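Local coordinates for protein LbaCas13a H328A (C2c2) (Lachnospiraceae bacterium NK4A179, PDB 5WLH) that binds a CRISPR guide RNA and, as a Cas13a enzyme, probably cuts target and bystander RNA, preferring adenine, once the guide has paired, at residues D655-L660 against Y862-K867; D695-E700 against F857-Y862. One frame throughout, in Å; residues are numbered along the deposited sequence.

Following the chain from the N terminus, helix 654-665 comes first and supplies one side of contact 1; its partner, 862-867, lies about 200 residues later, in the loop that leaves helix 843-861. Within the long loop so closed, 695-700, between helices 687-692 and 709-732, meets 857-862 at the end of helix 843-861, so contact 2 nests inside contact 1. The intervening chain is helical or irregular, with no strand. Tyr862 falls in both residue ranges but makes its contacts in contact 1; the centres lie about 11 Å apart, and Leu866 CD2 touches Leu697 CD2 at 3.7 Å. Together they tie the end of helix 843-861 and the following turn to helix 654-665 and to the 695-700 loop.

Contact 1: D655-L660 against Y862-K867; sequences DDLKKL and YAFVLK
Phe864 lays one ring face against Asp656, whose CB stands 3.5 Å from the ring centroid and only 7° off the normal, a CH-pi contact over the centre. Phe864 CB points toward the helix, and chi1 of 75° sets CG between the backbone N and the carbonyl carbon. Asp656 and Phe864 run antiparallel alongside one another, bringing Asp656 OD2 to 3.2 Å from Phe864 CB, with the carboxylate and ring planes 49° apart. At the ring edge, Leu660 CB sits 4.4 Å from Phe864 CZ. Leu657 CD2 lies 4.2 Å from Phe864 CE1. Leu660 also reaches Tyr862, crossing it at about a right angle: CD1 lies over one face, offset toward the rim, 3.5 Å from Tyr862 CE1. An alanine in place of Phe864 would probably open a gap over Asp656 CB and beside Leu660 CB and take away one of the aromatic contacts of Leu657. The Tyr862 hydroxyl hydrogen-bonds to Asp663, which also forms a salt bridge with Lys659, so Asp663 links the Tyr862 hydroxyl and the Lys659 ammonium beside the apolar packing. The contact thus docks helix 654-665 on the turn after helix 843-861, while helices 635-645 and 709-732 pack against Leu660.

Contact 2: D695-E700 against F857-Y862; sequences DNLGIE and FIKENY
Lys859 crosses Leu697 obliquely, using its methylene chain for packing and its ammonium end for a hydrogen bond. Leu697 CD2 lies 4.0 Å from Lys859 CG and 4.1 Å from Lys859 CE, so the methyl meets the lysine chain at two points. Between those carbons the chain bends at chi3 (-81°), which places CE. From there Lys859 NZ donates to the backbone carbonyl of Asn696, at 2.7 Å from Asn696 O. The C=O...donor angle is 140° and the nitrogen is tilted 22° from the carbonyl plane. Asp695 O is a more distant neighbour, 3.9 Å from Lys859 NZ, and is not bonded to it.

In this largely helical part of the Cas13a chain, the contact joins the irregular loop between helices 687-692 and 709-732 to the last turn of helix 843-861. That helix ends with Asn861, whose ND2 folds back onto Phe857 O at 3.0 Å, in the carbonyl plane and on a lone pair. The same oxygen accepts the backbone N-H of Asn861, so one residue supplies both donors.

The same last turn of the helix also presents Ile858, whose CG2 comes 4.3 Å from Leu697 CD2; Leu697 CD2 thus touches both the isoleucine and the aliphatic part of the lysine. Leu855 of the same helix and Phe724 of helix 709-732 also touch Leu697, which is buried. On the loop side, the Asn696 side-chain amide hydrogen-bonds through ND2 to Leu690 O, anchoring the residue whose carbonyl receives the lysine.

Contact 1: D655-L660 against Y862-K867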
loop_
_atom_site.group_PDB
_atom_site.type_symbol
_atom_site.label_atom_id
_atom_site.label_comp_id
_atom_site.label_asym_id
_atom_site.label_seq_id
_atom_site.Cartn_x
_atom_site.Cartn_y
_atom_site.Cartn_z
ATOM N N ASP A 655 32.936 3.480 -32.265
ATOM C CA ASP A 655 32.472 4.788 -32.727
ATOM C C ASP A 655 30.950 4.863 -32.774
ATOM O O ASP A 655 30.363 5.896 -32.416
ATOM C CB ASP A 655 33.058 5.092 -34.105
ATOM C CG ASP A 655 34.460 5.646 -34.028
ATOM O OD1 ASP A 655 34.878 6.075 -32.925
ATOM O OD2 ASP A 655 35.144 5.648 -35.074
ATOM N N ASP A 656 30.300 3.795 -33.246
ATOM C CA ASP A 656 28.842 3.727 -33.212
ATOM C C ASP A 656 28.327 3.751 -31.780
ATOM O O ASP A 656 27.328 4.420 -31.485
ATOM C CB ASP A 656 28.346 2.464 -33.911
ATOM C CG ASP A 656 28.628 2.467 -35.410
ATOM O OD1 ASP A 656 29.242 3.435 -35.909
ATOM O OD2 ASP A 656 28.218 1.493 -36.085
ATOM N N LEU A 657 28.996 3.020 -30.879
ATOM C CA LEU A 657 28.612 3.044 -29.468
ATOM C C LEU A 657 28.870 4.405 -28.844
ATOM O O LEU A 657 28.114 4.845 -27.968
ATOM C CB LEU A 657 29.348 1.952 -28.698
ATOM C CG LEU A 657 28.977 0.535 -29.146
ATOM C CD1 LEU A 657 29.851 -0.527 -28.461
ATOM C CD2 LEU A 657 27.494 0.272 -28.909
ATOM N N LYS A 658 29.932 5.091 -29.273
ATOM C CA LYS A 658 30.180 6.431 -28.761
ATOM C C LYS A 658 29.042 7.366 -29.124
ATOM O O LYS A 658 28.595 8.163 -28.291
ATOM C CB LYS A 658 31.501 6.984 -29.306
ATOM C CG LYS A 658 31.683 8.477 -28.989
ATOM C CD LYS A 658 32.602 9.166 -29.988
ATOM C CE LYS A 658 34.044 8.873 -29.669
ATOM N NZ LYS A 658 34.338 9.287 -28.272
ATOM N N LYS A 659 28.581 7.305 -30.374
ATOM C CA LYS A 659 27.449 8.128 -30.778
ATOM C C LYS A 659 26.248 7.863 -29.885
ATOM O O LYS A 659 25.604 8.801 -29.399
ATOM C CB LYS A 659 27.095 7.863 -32.240
ATOM C CG LYS A 659 25.879 8.631 -32.721
ATOM C CD LYS A 659 24.661 7.741 -32.779
ATOM C CE LYS A 659 23.582 8.299 -33.698
ATOM N NZ LYS A 659 22.981 9.560 -33.174
ATOM N N LEU A 660 25.939 6.585 -29.660
ATOM C CA LEU A 660 24.831 6.216 -28.780
ATOM C C LEU A 660 25.067 6.729 -27.361
ATOM O O LEU A 660 24.172 7.325 -26.751
ATOM C CB LEU A 660 24.649 4.693 -28.786
ATOM C CG LEU A 660 23.521 4.119 -27.910
ATOM C CD1 LEU A 660 22.194 4.759 -28.266
ATOM C CD2 LEU A 660 23.422 2.624 -28.090
ATOM N N TYR A 862 19.098 4.036 -35.046
ATOM C CA TYR A 862 20.233 3.253 -34.575
ATOM C C TYR A 862 20.409 2.033 -35.454
ATOM O O TYR A 862 20.568 0.904 -34.986
ATOM C CB TYR A 862 20.046 2.894 -33.106
ATOM C CG TYR A 862 20.093 4.144 -32.253
ATOM C CD1 TYR A 862 21.255 4.898 -32.171
ATOM C CD2 TYR A 862 18.964 4.603 -31.585
ATOM C CE1 TYR A 862 21.303 6.065 -31.422
ATOM C CE2 TYR A 862 18.998 5.767 -30.824
ATOM C CZ TYR A 862 20.173 6.490 -30.747
ATOM O OH TYR A 862 20.227 7.640 -30.001
ATOM N N ALA A 863 20.403 2.282 -36.768
ATOM C CA ALA A 863 20.434 1.201 -37.749
ATOM C C ALA A 863 21.663 0.322 -37.585
ATOM O O ALA A 863 21.623 -0.862 -37.939
ATOM C CB ALA A 863 20.375 1.784 -39.166
ATOM N N PHE A 864 22.760 0.869 -37.046
ATOM C CA PHE A 864 23.947 0.042 -36.864
ATOM C C PHE A 864 23.664 -1.150 -35.967
ATOM O O PHE A 864 24.358 -2.169 -36.066
ATOM C CB PHE A 864 25.119 0.871 -36.323
ATOM C CG PHE A 864 25.014 1.243 -34.863
ATOM C CD1 PHE A 864 25.396 0.349 -33.866
ATOM C CD2 PHE A 864 24.592 2.511 -34.492
ATOM C CE1 PHE A 864 25.315 0.702 -32.520
ATOM C CE2 PHE A 864 24.515 2.868 -33.153
ATOM C CZ PHE A 864 24.877 1.959 -32.171
ATOM N N VAL A 865 22.634 -1.051 -35.122
ATOM C CA VAL A 865 22.240 -2.156 -34.258
ATOM C C VAL A 865 21.893 -3.395 -35.075
ATOM O O VAL A 865 22.160 -4.520 -34.643
ATOM C CB VAL A 865 21.061 -1.711 -33.361
ATOM C CG1 VAL A 865 20.394 -2.897 -32.702
ATOM C CG2 VAL A 865 21.532 -0.691 -32.335
ATOM N N LEU A 866 21.320 -3.217 -36.270
ATOM C CA LEU A 866 20.909 -4.364 -37.073
ATOM C C LEU A 866 22.080 -5.165 -37.624
ATOM O O LEU A 866 21.859 -6.277 -38.112
ATOM C CB LEU A 866 20.023 -3.920 -38.237
ATOM C CG LEU A 866 18.855 -2.982 -37.915
ATOM C CD1 LEU A 866 18.140 -2.574 -39.191
ATOM C CD2 LEU A 866 17.884 -3.627 -36.947
ATOM N N LYS A 867 23.309 -4.658 -37.552
ATOM C CA LYS A 867 24.466 -5.322 -38.156
ATOM C C LYS A 867 25.555 -5.606 -37.126
ATOM O O LYS A 867 26.661 -5.052 -37.204
ATOM C CB LYS A 867 25.010 -4.478 -39.305
ATOM C CG LYS A 867 24.019 -4.328 -40.451
ATOM C CD LYS A 867 23.905 -5.621 -41.242
ATOM C CE LYS A 867 22.532 -5.770 -41.885
ATOM N NZ LYS A 867 21.575 -6.490 -40.993
#

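Contact 2: D695-E700 against F857-Y862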
loop_
_atom_site.group_PDB
_atom_site.type_symbol
_atom_site.label_atom_id
_atom_site.label_comp_id
_atom_site.label_asym_id
_atom_site.label_seq_id
_atom_site.Cartn_x
_atom_site.Cartn_y
_atom_site.Cartn_z
ATOM N N ASP A 695 10.039 -9.549 -39.442
ATOM C CA ASP A 695 9.074 -8.456 -39.432
ATOM C C ASP A 695 9.494 -7.356 -38.467
ATOM O O ASP A 695 9.107 -6.195 -38.640
ATOM C CB ASP A 695 7.688 -8.982 -39.066
ATOM C CG ASP A 695 7.073 -9.796 -40.175
ATOM O OD1 ASP A 695 7.338 -9.473 -41.354
ATOM O OD2 ASP A 695 6.331 -10.755 -39.871
ATOM N N ASN A 696 10.287 -7.697 -37.457
ATOM C CA ASN A 696 10.738 -6.720 -36.478
ATOM C C ASN A 696 12.096 -6.159 -36.874
ATOM O O ASN A 696 12.173 -5.131 -37.553
ATOM C CB ASN A 696 10.784 -7.355 -35.086
ATOM C CG ASN A 696 9.438 -7.907 -34.668
ATOM O OD1 ASN A 696 8.402 -7.348 -35.021
ATOM N ND2 ASN A 696 9.442 -9.013 -33.926
ATOM N N LEU A 697 13.170 -6.827 -36.466
ATOM C CA LEU A 697 14.516 -6.352 -36.740
ATOM C C LEU A 697 15.323 -7.268 -37.644
ATOM O O LEU A 697 16.237 -6.789 -38.320
ATOM C CB LEU A 697 15.290 -6.160 -35.430
ATOM C CG LEU A 697 14.758 -5.090 -34.479
ATOM C CD1 LEU A 697 15.641 -5.046 -33.246
ATOM C CD2 LEU A 697 14.688 -3.711 -35.136
ATOM N N GLY A 698 15.029 -8.563 -37.658
ATOM C CA GLY A 698 15.751 -9.468 -38.534
ATOM C C GLY A 698 17.219 -9.602 -38.206
ATOM O O GLY A 698 18.022 -9.920 -39.091
ATOM N N ILE A 699 17.601 -9.357 -36.955
ATOM C CA ILE A 699 19.001 -9.482 -36.579
ATOM C C ILE A 699 19.348 -10.959 -36.492
ATOM O O ILE A 699 18.710 -11.723 -35.757
ATOM C CB ILE A 699 19.286 -8.775 -35.248
ATOM C CG1 ILE A 699 18.804 -7.325 -35.291
ATOM C CG2 ILE A 699 20.770 -8.825 -34.949
ATOM C CD1 ILE A 699 18.912 -6.608 -33.960
ATOM N N GLU A 700 20.360 -11.376 -37.240
ATOM C CA GLU A 700 20.931 -12.698 -37.035
ATOM C C GLU A 700 22.438 -12.557 -36.941
ATOM O O GLU A 700 23.075 -11.987 -37.833
ATOM C CB GLU A 700 20.524 -13.682 -38.134
ATOM C CG GLU A 700 19.373 -14.598 -37.702
ATOM C CD GLU A 700 19.808 -15.757 -36.800
ATOM O OE1 GLU A 700 19.198 -16.844 -36.905
ATOM O OE2 GLU A 700 20.744 -15.593 -35.984
ATOM N N PHE A 857 11.794 2.921 -34.107
ATOM C CA PHE A 857 12.764 3.907 -33.640
ATOM C C PHE A 857 14.193 3.412 -33.828
ATOM O O PHE A 857 15.082 4.177 -34.233
ATOM C CB PHE A 857 12.494 4.214 -32.159
ATOM C CG PHE A 857 13.464 5.181 -31.537
ATOM C CD1 PHE A 857 13.398 6.537 -31.830
ATOM C CD2 PHE A 857 14.416 4.744 -30.631
ATOM C CE1 PHE A 857 14.264 7.427 -31.245
ATOM C CE2 PHE A 857 15.293 5.639 -30.040
ATOM C CZ PHE A 857 15.216 6.986 -30.356
ATOM N N ILE A 858 14.439 2.146 -33.494
ATOM C CA ILE A 858 15.765 1.557 -33.669
ATOM C C ILE A 858 16.152 1.565 -35.147
ATOM O O ILE A 858 17.243 2.014 -35.523
ATOM C CB ILE A 858 15.787 0.132 -33.084
ATOM C CG1 ILE A 858 15.607 0.178 -31.563
ATOM C CG2 ILE A 858 17.075 -0.584 -33.446
ATOM C CD1 ILE A 858 16.783 0.767 -30.830
ATOM N N LYS A 859 15.250 1.080 -36.004
ATOM C CA LYS A 859 15.519 1.040 -37.440
ATOM C C LYS A 859 15.784 2.432 -38.003
ATOM O O LYS A 859 16.630 2.595 -38.891
ATOM C CB LYS A 859 14.342 0.381 -38.168
ATOM C CG LYS A 859 14.374 -1.146 -38.138
ATOM C CD LYS A 859 13.081 -1.767 -38.678
ATOM C CE LYS A 859 11.981 -1.779 -37.617
ATOM N NZ LYS A 859 10.886 -2.762 -37.879
ATOM N N GLU A 860 15.097 3.450 -37.485
ATOM C CA GLU A 860 15.256 4.792 -38.021
ATOM C C GLU A 860 16.522 5.468 -37.511
ATOM O O GLU A 860 17.188 6.184 -38.264
ATOM C CB GLU A 860 14.031 5.639 -37.675
ATOM C CG GLU A 860 12.821 5.363 -38.551
ATOM C CD GLU A 860 13.028 5.821 -39.983
ATOM O OE1 GLU A 860 13.775 6.806 -40.192
ATOM O OE2 GLU A 860 12.445 5.193 -40.896
ATOM N N ASN A 861 16.872 5.259 -36.241
ATOM C CA ASN A 861 17.881 6.084 -35.593
ATOM C C ASN A 861 19.157 5.351 -35.224
ATOM O O ASN A 861 20.203 5.996 -35.084
ATOM C CB ASN A 861 17.305 6.720 -34.320
ATOM C CG ASN A 861 16.159 7.651 -34.612
ATOM O OD1 ASN A 861 16.362 8.847 -34.817
ATOM N ND2 ASN A 861 14.946 7.116 -34.635
ATOM N N TYR A 862 19.098 4.036 -35.046
ATOM C CA TYR A 862 20.233 3.253 -34.575
ATOM C C TYR A 862 20.409 2.033 -35.454
ATOM O O TYR A 862 20.568 0.904 -34.986
ATOM C CB TYR A 862 20.046 2.894 -33.106
ATOM C CG TYR A 862 20.093 4.144 -32.253
ATOM C CD1 TYR A 862 21.255 4.898 -32.171
ATOM C CD2 TYR A 862 18.964 4.603 -31.585
ATOM C CE1 TYR A 862 21.303 6.065 -31.422
ATOM C CE2 TYR A 862 18.998 5.767 -30.824
ATOM C CZ TYR A 862 20.173 6.490 -30.747
ATOM O OH TYR A 862 20.227 7.640 -30.001
#